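Local coordinates for protein putative agmatine deiminase (Streptococcus mutans, PDB 2EWO) that probably catalyses the hydrolysis of agmatine to N-carbamoylputrescine and ammonia, at residues W97-G102 against T363-A368; W28-W33 against M91-A96; P18-K23 against F311-G316; G317-Q322 against G357-I362. One frame throughout, in Å; residues are numbered along the deposited sequence.

From the N terminus, residues 18-23 open contact 3 and 28-33 open contact 2. Contact 2 closes first, at 91-96, so it is nested inside contact 3. Residues 97-102 follow directly and open contact 1. Contact 3 closes at 311-316, inside the loop of contact 1, so these two cross. Contact 4 joins 317-322 to 357-362 and is nested inside contact 1, which closes last at 363-368. Contacts 1 and 2 reach one sheet, through neighbouring strands 364-367 and 24-29. Contacts 3 and 4 share another, through strands 312-314 and 317-321. Contact 1 touches the other three; contacts 2 and 3 do not touch.

Contact 1: residues W97-G102 against T363-A368; sequences WIRDCG and TQQQPA
Arg99 meets Gln365 side chain to side chain, with NH2 donating to OE1 over 2.8 Å. The bond is bent at the hydrogen (137°). Even so, OE1 lies in the guanidinium plane, at its edge, and NH2 lies in the plane of the amide carbonyl. The two flat groups are nearly coplanar. One face of the guanidinium lies against Thr363 O and Gln364 CA. Arg99 NH1 comes within 2.9 Å of Thr363 O, but the angle is too poor for a hydrogen bond. Ile98 packs across Gln364 at about a right angle, with CG1 3.3 Å from Gln364 CB. Its CG2 lies 3.4 Å from Thr363 CA. All five touching residues are buried. The contact joins an outer strand of a mixed sheet, 364-367, to the loop between strands 86-90 and 104-107. Deiminases of this superfamily share an alpha/beta propeller built from such small sheets around a common centre. Behind the first shell, Arg99 NH1 bonds to His360 O, which gives the guanidinium a second hold. Thr363 OG1 bonds to Ile359 O. Gln364 is bent at chi2 (62°), which turns CD aside, and its NE2 donates a hydrogen bond to Gln365 O at 3.1 Å. Leu312 of strand 312-314 packs on both Arg99 and Thr363, and Phe105 packs on Gln364.

Contact 2: residues W28-W33 against M91-A96; sequences WMLWPW and MTNDDA
Leu30, Pro32 and Trp33 meet Asn93 and Ala96 where two loops leave the same end of a sheet. The loops continue strands 24-29 and 86-90, which run parallel with strand 62-66 between them. Both follow the C-terminal ends of their strands, in one sheet of the alpha/beta propeller. Trp33 makes the polar link. Its indole NE1 donates to Asn93 O at 2.8 Å, with an N-H...O angle of 138°. The acceptor sits near the ring edge, 23° out of the ring plane. A second, weak bond runs from Trp33 NE1 to Asn93 OD1 at 3.2 Å. Asn93 CG stands between its backbone N and carbonyl carbon (chi1 64°), and from there OD1 lies by Trp33 and ND2 by Leu30. The Trp33 and Asn93 side chains slide past each other in opposite directions. Leu30 approaches the amide tip to tip, with CD2 3.3 Å from Asn93 ND2. Nearer the backbone, Leu30 CB rests 3.6 Å from Ala96 CB. The same Ala96 methyl faces Pro32, with CB 4.0 Å from Pro32 CD. Around the contact, Asp94 O accepts from Arg34, and the carboxylate of Asp95 bonds to the indoles of Trp97 and Trp38. Thr92 N bonds to Glu90 of the second subunit, so the loop also borders a subunit interface. The chemistry divides into two zones. One indole N-H meets the backbone O of Asn93 and, weakly, its OD1, which may limit rotation of the Trp33 ring, while Leu30, Pro32 and Ala96 form a buried apolar patch beside it.

Contact 3: residues P18-K23 against F311-G316; sequences PGEFEK and FLIVNG
Glu20 is the first residue of 18-23 to touch the strand at 311-316. Its CG is anti to the backbone N (chi1 -165°), and the chain beyond it is extended. The side chain crosses that of Ile313 at about a right angle. Its carboxylate lies beside the strand, with OE2 3.6 Å from Ile313 N and 3.9 Å from Leu312 CD2. The Glu20 side chain also packs on His360 and Gln365. No hydrogen bond joins the two segments. Phe21 follows and gives the apolar part. Ile313 CG2 packs on its base, 3.4 Å from Phe21 CA and 3.6 Å from Phe21 CB, while the ring is turned away from the strand. Gly19 CA lies over one face of the Phe21 ring, offset toward the rim. Glu22 points away from 311-316 and serves its own segment. Its OE2 accepts from Gly19 N at 2.8 Å, from above the carboxylate plane, and also forms a salt bridge with Arg16. Lys23 comes last and touches loosely. Its CG is 4.1 Å from Asn315 ND2, and the extended chain beyond leads away. Asn315 ND2 has a weak hydrogen bond to Gln24 O. From Gly19 to Glu22 the backbone forms a type I beta turn, closed by Glu22 N to Gly19 O at 2.8 Å. This turn leads into strand 24-29. It packs against the weakly bonded first strand, about 312-314, of a beta hairpin with 317-321, at the edge of a three-stranded sheet within this chain.

Contact 4: residues G317-Q322 against G357-I362; sequences GIILPQ and GNIHCI
Ile359 and Pro321 form the close part of this contact. The Ile359 CD1 methyl lies 3.4 Å from Pro321 CD and 3.2 Å from Pro321 N. It also reaches Leu320 C at 3.4 Å, so a single methyl meets the junction between Leu320 and Pro321. CG1 of Ile359 is anti to the carbonyl carbon (chi1 -51°), and chi2 of 173° extends CD1 away from CA. The side chains of Ile359 and Pro321 cross at a slant. Asn358 comes to the same proline from one residue earlier, with ND2 3.1 Å from Pro321 CB. That amide has its polar partner elsewhere, in a weak hydrogen bond to Thr349 O. Strand 317-321 is the middle strand of a three-stranded sheet, antiparallel to 312-314 and parallel to 343-347. Residues 357-362 form the loop between helix 350-353 and strand 364-367. In agmatine deiminases the Gly-Asn-Ile-His-Cys run found here belongs to the active-site region, and the same is likely in this protein. Just past the close part, next to Pro321 and Asn358, Gln322 and Gly357 are partly exposed to solvent. No hydrogen bond crosses between the segments. The looser part of the contact lies toward Ile319. Its side chain crosses that of Ile359 at about a right angle, and the nearest approach is methyl to methyl, Ile319 CG2 to Ile359 CG2 at 4.0 Å. Helix 43-57 covers this apolar part, with Ile56 on Ile319 and Val52 on Ile359.

Contact 1: residues W97-G102 against T363-A368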
# COMPACT_ATOMS: atom_id res chain seq x y z
N TRP A 97 -13.62 4.32 -13.19
CA TRP A 97 -14.48 4.13 -14.36
C TRP A 97 -15.47 2.98 -14.15
O TRP A 97 -15.64 2.10 -15.00
CB TRP A 97 -13.64 3.91 -15.62
CG TRP A 97 -12.66 5.03 -15.84
CD1 TRP A 97 -11.35 5.05 -15.47
CD2 TRP A 97 -12.94 6.33 -16.38
NE1 TRP A 97 -10.80 6.28 -15.73
CE2 TRP A 97 -11.76 7.09 -16.29
CE3 TRP A 97 -14.09 6.93 -16.92
CZ2 TRP A 97 -11.68 8.42 -16.72
CZ3 TRP A 97 -14.01 8.26 -17.35
CH2 TRP A 97 -12.82 8.99 -17.24
N ILE A 98 -16.14 3.03 -13.00
CA ILE A 98 -17.12 2.02 -12.62
C ILE A 98 -18.02 1.59 -13.77
O ILE A 98 -18.57 0.49 -13.76
CB ILE A 98 -18.00 2.54 -11.45
CG1 ILE A 98 -19.01 1.47 -11.04
CG2 ILE A 98 -18.69 3.83 -11.85
CD1 ILE A 98 -18.40 0.31 -10.30
N ARG A 99 -18.19 2.46 -14.76
CA ARG A 99 -19.04 2.15 -15.91
C ARG A 99 -18.52 0.96 -16.68
O ARG A 99 -19.29 0.15 -17.17
CB ARG A 99 -19.12 3.34 -16.86
CG ARG A 99 -19.99 3.08 -18.08
CD ARG A 99 -21.33 3.80 -17.97
NE ARG A 99 -22.43 2.98 -17.45
CZ ARG A 99 -23.38 3.45 -16.64
NH1 ARG A 99 -23.35 4.71 -16.24
NH2 ARG A 99 -24.37 2.67 -16.24
N ASP A 100 -17.21 0.87 -16.80
CA ASP A 100 -16.61 -0.21 -17.57
C ASP A 100 -16.27 -1.44 -16.76
O ASP A 100 -16.83 -2.51 -16.97
CB ASP A 100 -15.37 0.30 -18.27
CG ASP A 100 -15.67 1.48 -19.12
OD1 ASP A 100 -16.46 1.30 -20.07
OD2 ASP A 100 -15.12 2.58 -18.85
N CYS A 101 -15.33 -1.29 -15.83
CA CYS A 101 -14.92 -2.40 -15.01
C CYS A 101 -16.06 -2.91 -14.14
O CYS A 101 -16.16 -4.11 -13.92
CB CYS A 101 -13.71 -2.00 -14.15
SG CYS A 101 -13.90 -0.57 -13.03
N GLY A 102 -16.92 -2.01 -13.68
CA GLY A 102 -18.06 -2.39 -12.83
C GLY A 102 -18.96 -3.53 -13.28
O GLY A 102 -18.82 -4.03 -14.40
N THR A 363 -20.16 6.30 -13.69
CA THR A 363 -21.26 5.80 -12.85
C THR A 363 -21.70 4.42 -13.31
O THR A 363 -21.28 3.94 -14.37
CB THR A 363 -22.47 6.73 -12.90
OG1 THR A 363 -22.94 6.85 -14.23
CG2 THR A 363 -22.18 8.13 -12.38
N GLN A 364 -22.54 3.83 -12.49
CA GLN A 364 -23.10 2.50 -12.72
C GLN A 364 -24.28 2.33 -11.78
O GLN A 364 -24.12 2.27 -10.56
CB GLN A 364 -22.03 1.44 -12.44
CG GLN A 364 -22.57 0.02 -12.53
CD GLN A 364 -23.09 -0.33 -13.92
OE1 GLN A 364 -22.34 -0.26 -14.90
NE2 GLN A 364 -24.34 -0.71 -14.08
N GLN A 365 -25.45 2.25 -12.37
CA GLN A 365 -26.68 2.14 -11.58
C GLN A 365 -27.09 0.67 -11.41
O GLN A 365 -26.84 -0.17 -12.28
CB GLN A 365 -27.80 2.93 -12.25
CG GLN A 365 -28.58 2.14 -13.29
CD GLN A 365 -27.74 1.76 -14.51
OE1 GLN A 365 -26.70 2.37 -14.76
NE2 GLN A 365 -28.13 0.77 -15.30
N GLN A 366 -27.71 0.46 -10.26
CA GLN A 366 -28.22 -0.84 -9.83
C GLN A 366 -29.76 -0.81 -9.86
O GLN A 366 -30.39 -0.03 -9.14
CB GLN A 366 -27.72 -1.12 -8.40
CG GLN A 366 -28.39 -2.32 -7.74
CD GLN A 366 -28.16 -2.35 -6.22
OE1 GLN A 366 -28.70 -3.22 -5.54
NE2 GLN A 366 -27.40 -1.43 -5.65
N PRO A 367 -30.41 -1.64 -10.70
CA PRO A 367 -31.88 -1.67 -10.79
C PRO A 367 -32.51 -2.17 -9.51
O PRO A 367 -32.09 -3.25 -8.99
CB PRO A 367 -32.15 -2.68 -11.89
CG PRO A 367 -30.82 -3.23 -12.37
CD PRO A 367 -29.71 -2.56 -11.60
N ALA A 368 -33.49 -1.42 -9.00
CA ALA A 368 -34.22 -1.79 -7.76
C ALA A 368 -34.93 -3.13 -7.95
O ALA A 368 -34.97 -3.67 -9.07
CB ALA A 368 -35.26 -0.72 -7.41

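Contact 2: residues W28-W33 against M91-A96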
# COMPACT_ATOMS: atom_id res chain seq x y z
N TRP A 28 -23.60 3.50 -8.38
CA TRP A 28 -22.24 3.23 -7.96
C TRP A 28 -21.26 4.08 -8.75
O TRP A 28 -21.43 4.27 -9.95
CB TRP A 28 -21.89 1.76 -8.19
CG TRP A 28 -22.71 0.79 -7.39
CD1 TRP A 28 -23.93 0.26 -7.73
CD2 TRP A 28 -22.37 0.23 -6.12
NE1 TRP A 28 -24.37 -0.60 -6.74
CE2 TRP A 28 -23.43 -0.63 -5.74
CE3 TRP A 28 -21.27 0.38 -5.26
CZ2 TRP A 28 -23.42 -1.33 -4.55
CZ3 TRP A 28 -21.26 -0.33 -4.07
CH2 TRP A 28 -22.33 -1.17 -3.73
N MSE A 29 -20.24 4.60 -8.06
CA MSE A 29 -19.18 5.38 -8.69
C MSE A 29 -17.88 5.36 -7.87
O MSE A 29 -17.89 5.38 -6.64
CB MSE A 29 -19.65 6.82 -8.96
CG MSE A 29 -20.18 7.64 -7.78
SE MSE A 29 -20.76 9.49 -8.30
CE MSE A 29 -19.00 10.34 -8.40
N LEU A 30 -16.75 5.28 -8.59
CA LEU A 30 -15.43 5.22 -7.97
C LEU A 30 -14.85 6.58 -7.56
O LEU A 30 -15.59 7.54 -7.34
CB LEU A 30 -14.46 4.51 -8.92
CG LEU A 30 -14.64 2.99 -9.06
CD1 LEU A 30 -13.82 2.48 -10.23
CD2 LEU A 30 -14.22 2.30 -7.76
N TRP A 31 -13.53 6.67 -7.43
CA TRP A 31 -12.90 7.91 -7.01
C TRP A 31 -11.55 8.11 -7.66
O TRP A 31 -10.63 7.33 -7.46
CB TRP A 31 -12.73 7.90 -5.49
CG TRP A 31 -12.31 9.22 -4.91
CD1 TRP A 31 -11.05 9.62 -4.56
CD2 TRP A 31 -13.19 10.29 -4.54
NE1 TRP A 31 -11.09 10.87 -3.98
CE2 TRP A 31 -12.39 11.30 -3.96
CE3 TRP A 31 -14.57 10.49 -4.64
CZ2 TRP A 31 -12.93 12.49 -3.47
CZ3 TRP A 31 -15.11 11.67 -4.16
CH2 TRP A 31 -14.29 12.66 -3.58
N PRO A 32 -11.40 9.18 -8.45
CA PRO A 32 -10.15 9.49 -9.15
C PRO A 32 -9.00 9.81 -8.21
O PRO A 32 -9.18 10.51 -7.21
CB PRO A 32 -10.53 10.69 -10.00
CG PRO A 32 -11.52 11.40 -9.13
CD PRO A 32 -12.39 10.25 -8.66
N TRP A 33 -7.82 9.30 -8.53
CA TRP A 33 -6.65 9.55 -7.70
C TRP A 33 -5.30 9.62 -8.42
O TRP A 33 -4.48 10.48 -8.11
CB TRP A 33 -6.56 8.50 -6.57
CG TRP A 33 -6.36 7.09 -7.06
CD1 TRP A 33 -7.32 6.24 -7.52
CD2 TRP A 33 -5.10 6.43 -7.29
NE1 TRP A 33 -6.74 5.10 -8.03
CE2 TRP A 33 -5.39 5.19 -7.91
CE3 TRP A 33 -3.76 6.78 -7.04
CZ2 TRP A 33 -4.38 4.30 -8.28
CZ3 TRP A 33 -2.76 5.88 -7.42
CH2 TRP A 33 -3.08 4.66 -8.03
N MSE A 91 -12.91 0.88 -1.34
CA MSE A 91 -12.65 0.03 -2.49
C MSE A 91 -11.48 0.52 -3.32
O MSE A 91 -11.44 1.69 -3.69
CB MSE A 91 -13.89 -0.06 -3.37
CG MSE A 91 -13.80 -1.16 -4.39
SE MSE A 91 -15.47 -1.49 -5.34
CE MSE A 91 -16.70 -1.60 -3.84
N THR A 92 -10.52 -0.36 -3.61
CA THR A 92 -9.33 -0.00 -4.42
C THR A 92 -9.63 -0.07 -5.91
O THR A 92 -10.44 -0.88 -6.35
CB THR A 92 -8.12 -0.95 -4.16
OG1 THR A 92 -8.42 -2.26 -4.65
CG2 THR A 92 -7.78 -1.03 -2.69
N ASN A 93 -8.95 0.76 -6.70
CA ASN A 93 -9.13 0.78 -8.15
C ASN A 93 -7.95 1.49 -8.77
O ASN A 93 -7.37 2.39 -8.16
CB ASN A 93 -10.40 1.53 -8.52
CG ASN A 93 -10.33 3.00 -8.14
OD1 ASN A 93 -9.55 3.76 -8.71
ND2 ASN A 93 -11.14 3.39 -7.16
N ASP A 94 -7.61 1.09 -9.98
CA ASP A 94 -6.48 1.72 -10.67
C ASP A 94 -6.90 3.05 -11.28
O ASP A 94 -6.06 3.94 -11.49
CB ASP A 94 -5.96 0.78 -11.75
CG ASP A 94 -5.45 -0.52 -11.17
OD1 ASP A 94 -4.52 -0.45 -10.33
OD2 ASP A 94 -5.98 -1.60 -11.54
N ASP A 95 -8.19 3.16 -11.55
CA ASP A 95 -8.79 4.37 -12.10
C ASP A 95 -10.29 4.33 -11.92
O ASP A 95 -10.89 3.25 -11.92
CB ASP A 95 -8.46 4.53 -13.58
CG ASP A 95 -8.19 5.97 -13.93
OD1 ASP A 95 -8.17 6.80 -12.99
OD2 ASP A 95 -7.99 6.28 -15.12
N ALA A 96 -10.90 5.51 -11.79
CA ALA A 96 -12.34 5.63 -11.56
C ALA A 96 -13.22 5.53 -12.81
O ALA A 96 -13.54 6.55 -13.40
CB ALA A 96 -12.63 6.95 -10.84

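Contact 3: residues P18-K23 against F311-G316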
# COMPACT_ATOMS: atom_id res chain seq x y z
N PRO A 18 -31.96 -4.75 -17.71
CA PRO A 18 -33.10 -3.85 -17.84
C PRO A 18 -32.62 -2.50 -18.34
O PRO A 18 -31.48 -2.14 -18.10
CB PRO A 18 -33.60 -3.76 -16.41
CG PRO A 18 -32.31 -3.65 -15.67
CD PRO A 18 -31.50 -4.79 -16.31
N GLY A 19 -33.50 -1.77 -19.00
CA GLY A 19 -33.14 -0.47 -19.52
C GLY A 19 -32.63 0.50 -18.48
O GLY A 19 -33.16 0.59 -17.37
N GLU A 20 -31.60 1.24 -18.85
CA GLU A 20 -30.99 2.21 -17.95
C GLU A 20 -32.02 3.11 -17.28
O GLU A 20 -31.87 3.51 -16.13
CB GLU A 20 -29.98 3.06 -18.73
CG GLU A 20 -29.03 3.86 -17.85
CD GLU A 20 -27.80 4.36 -18.60
OE1 GLU A 20 -27.04 3.51 -19.15
OE2 GLU A 20 -27.59 5.60 -18.64
N PHE A 21 -33.08 3.41 -18.02
CA PHE A 21 -34.16 4.27 -17.55
C PHE A 21 -35.08 3.62 -16.51
O PHE A 21 -35.66 4.33 -15.68
CB PHE A 21 -34.98 4.74 -18.74
CG PHE A 21 -35.19 3.68 -19.79
CD1 PHE A 21 -36.14 2.67 -19.62
CD2 PHE A 21 -34.46 3.70 -20.97
CE1 PHE A 21 -36.34 1.71 -20.61
CE2 PHE A 21 -34.65 2.75 -21.96
CZ PHE A 21 -35.59 1.75 -21.78
N GLU A 22 -35.20 2.30 -16.55
CA GLU A 22 -36.06 1.60 -15.60
C GLU A 22 -35.73 1.99 -14.16
O GLU A 22 -34.70 2.63 -13.89
CB GLU A 22 -35.94 0.08 -15.79
CG GLU A 22 -36.45 -0.39 -17.15
CD GLU A 22 -36.61 -1.91 -17.24
OE1 GLU A 22 -37.25 -2.50 -16.34
OE2 GLU A 22 -36.11 -2.51 -18.23
N LYS A 23 -36.62 1.63 -13.23
CA LYS A 23 -36.43 1.96 -11.82
C LYS A 23 -35.16 1.33 -11.26
O LYS A 23 -34.84 0.16 -11.53
CB LYS A 23 -37.64 1.52 -10.99
CG LYS A 23 -37.56 1.90 -9.51
CD LYS A 23 -38.79 1.38 -8.73
CE LYS A 23 -38.69 1.58 -7.23
NZ LYS A 23 -39.83 0.92 -6.52
N PHE A 311 -24.68 11.21 -20.49
CA PHE A 311 -25.55 11.55 -19.37
C PHE A 311 -26.07 10.27 -18.68
O PHE A 311 -26.19 9.20 -19.30
CB PHE A 311 -26.72 12.46 -19.85
CG PHE A 311 -27.52 11.89 -21.00
CD1 PHE A 311 -28.56 11.01 -20.76
CD2 PHE A 311 -27.16 12.16 -22.32
CE1 PHE A 311 -29.24 10.40 -21.81
CE2 PHE A 311 -27.83 11.55 -23.38
CZ PHE A 311 -28.86 10.67 -23.12
N LEU A 312 -26.35 10.39 -17.39
CA LEU A 312 -26.84 9.24 -16.63
C LEU A 312 -28.35 9.37 -16.49
O LEU A 312 -28.87 10.46 -16.26
CB LEU A 312 -26.16 9.18 -15.25
CG LEU A 312 -26.25 7.86 -14.46
CD1 LEU A 312 -27.65 7.66 -13.95
CD2 LEU A 312 -25.82 6.68 -15.33
N ILE A 313 -29.04 8.24 -16.66
CA ILE A 313 -30.49 8.18 -16.56
C ILE A 313 -30.97 7.56 -15.24
O ILE A 313 -31.24 6.36 -15.19
CB ILE A 313 -31.10 7.34 -17.71
CG1 ILE A 313 -30.74 7.96 -19.06
CG2 ILE A 313 -32.62 7.25 -17.56
CD1 ILE A 313 -31.19 9.41 -19.22
N VAL A 314 -31.05 8.35 -14.18
CA VAL A 314 -31.54 7.82 -12.91
C VAL A 314 -33.07 7.83 -13.03
O VAL A 314 -33.61 8.20 -14.07
CB VAL A 314 -31.09 8.70 -11.72
CG1 VAL A 314 -29.63 9.05 -11.88
CG2 VAL A 314 -31.94 9.95 -11.63
N ASN A 315 -33.76 7.40 -11.98
CA ASN A 315 -35.21 7.42 -12.02
C ASN A 315 -35.68 8.79 -11.52
O ASN A 315 -35.26 9.27 -10.46
CB ASN A 315 -35.82 6.28 -11.18
CG ASN A 315 -35.19 6.15 -9.80
OD1 ASN A 315 -35.05 7.13 -9.06
ND2 ASN A 315 -34.81 4.92 -9.44
N GLY A 316 -36.52 9.43 -12.33
CA GLY A 316 -37.04 10.75 -12.01
C GLY A 316 -35.99 11.86 -12.07
O GLY A 316 -36.12 12.88 -11.38

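Contact 4: residues G317-Q322 against G357-I362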
# COMPACT_ATOMS: atom_id res chain seq x y z
N GLY A 317 -34.96 11.68 -12.88
CA GLY A 317 -33.92 12.69 -12.99
C GLY A 317 -32.85 12.40 -14.02
O GLY A 317 -32.67 11.25 -14.44
N ILE A 318 -32.15 13.44 -14.46
CA ILE A 318 -31.09 13.29 -15.44
C ILE A 318 -29.90 14.10 -14.99
O ILE A 318 -30.04 15.23 -14.52
CB ILE A 318 -31.51 13.79 -16.83
CG1 ILE A 318 -32.48 12.78 -17.44
CG2 ILE A 318 -30.29 14.00 -17.72
CD1 ILE A 318 -32.99 13.18 -18.80
N ILE A 319 -28.72 13.51 -15.11
CA ILE A 319 -27.49 14.18 -14.74
C ILE A 319 -26.76 14.40 -16.05
O ILE A 319 -26.26 13.46 -16.66
CB ILE A 319 -26.65 13.31 -13.79
CG1 ILE A 319 -27.56 12.66 -12.73
CG2 ILE A 319 -25.56 14.15 -13.15
CD1 ILE A 319 -28.19 13.61 -11.72
N LEU A 320 -26.71 15.66 -16.49
CA LEU A 320 -26.08 16.01 -17.76
C LEU A 320 -24.83 16.87 -17.60
O LEU A 320 -24.75 17.72 -16.71
CB LEU A 320 -27.10 16.74 -18.65
CG LEU A 320 -26.73 17.09 -20.10
CD1 LEU A 320 -26.90 15.87 -21.00
CD2 LEU A 320 -27.64 18.22 -20.59
N PRO A 321 -23.83 16.64 -18.47
CA PRO A 321 -22.58 17.39 -18.44
C PRO A 321 -22.71 18.82 -18.96
O PRO A 321 -23.43 19.06 -19.92
CB PRO A 321 -21.64 16.53 -19.27
CG PRO A 321 -22.55 15.84 -20.23
CD PRO A 321 -23.74 15.48 -19.38
N GLN A 322 -22.02 19.75 -18.31
CA GLN A 322 -22.04 21.16 -18.69
C GLN A 322 -20.60 21.67 -18.75
O GLN A 322 -20.06 22.17 -17.75
CB GLN A 322 -22.82 22.00 -17.67
CG GLN A 322 -24.28 21.60 -17.44
CD GLN A 322 -25.17 21.90 -18.63
OE1 GLN A 322 -25.08 21.24 -19.66
NE2 GLN A 322 -26.03 22.90 -18.49
N GLY A 357 -13.62 10.68 -20.79
CA GLY A 357 -14.87 10.06 -20.40
C GLY A 357 -15.66 11.00 -19.51
O GLY A 357 -15.07 11.85 -18.84
N ASN A 358 -16.99 10.87 -19.52
CA ASN A 358 -17.83 11.74 -18.69
C ASN A 358 -18.80 11.03 -17.76
O ASN A 358 -18.76 9.81 -17.62
CB ASN A 358 -18.62 12.73 -19.56
CG ASN A 358 -18.12 14.18 -19.41
OD1 ASN A 358 -16.99 14.50 -19.76
ND2 ASN A 358 -18.98 15.04 -18.87
N ILE A 359 -19.66 11.83 -17.14
CA ILE A 359 -20.66 11.37 -16.16
C ILE A 359 -21.11 9.94 -16.30
O ILE A 359 -21.25 9.23 -15.30
CB ILE A 359 -21.92 12.27 -16.17
CG1 ILE A 359 -21.51 13.74 -16.04
CG2 ILE A 359 -22.81 11.92 -14.99
CD1 ILE A 359 -22.65 14.71 -16.21
N HIS A 360 -21.34 9.53 -17.51
CA HIS A 360 -21.80 8.15 -17.74
C HIS A 360 -20.66 7.17 -17.49
O HIS A 360 -20.83 6.14 -16.82
CB HIS A 360 -22.28 8.00 -19.19
CG HIS A 360 -23.04 6.69 -19.43
ND1 HIS A 360 -24.10 6.29 -18.63
CD2 HIS A 360 -22.90 5.72 -20.37
CE1 HIS A 360 -24.56 5.14 -19.08
NE2 HIS A 360 -23.85 4.78 -20.12
N CYS A 361 -19.51 7.51 -18.03
CA CYS A 361 -18.30 6.68 -17.94
C CYS A 361 -17.83 6.50 -16.48
O CYS A 361 -16.96 5.66 -16.19
CB CYS A 361 -17.16 7.33 -18.73
SG CYS A 361 -17.27 7.03 -20.56
N ILE A 362 -18.39 7.28 -15.56
CA ILE A 362 -17.94 7.22 -14.14
C ILE A 362 -19.04 6.76 -13.16
O ILE A 362 -18.88 6.82 -11.93
CB ILE A 362 -17.47 8.58 -13.64
CG1 ILE A 362 -18.59 9.62 -13.55
CG2 ILE A 362 -16.40 9.21 -14.54
CD1 ILE A 362 -18.16 10.91 -12.87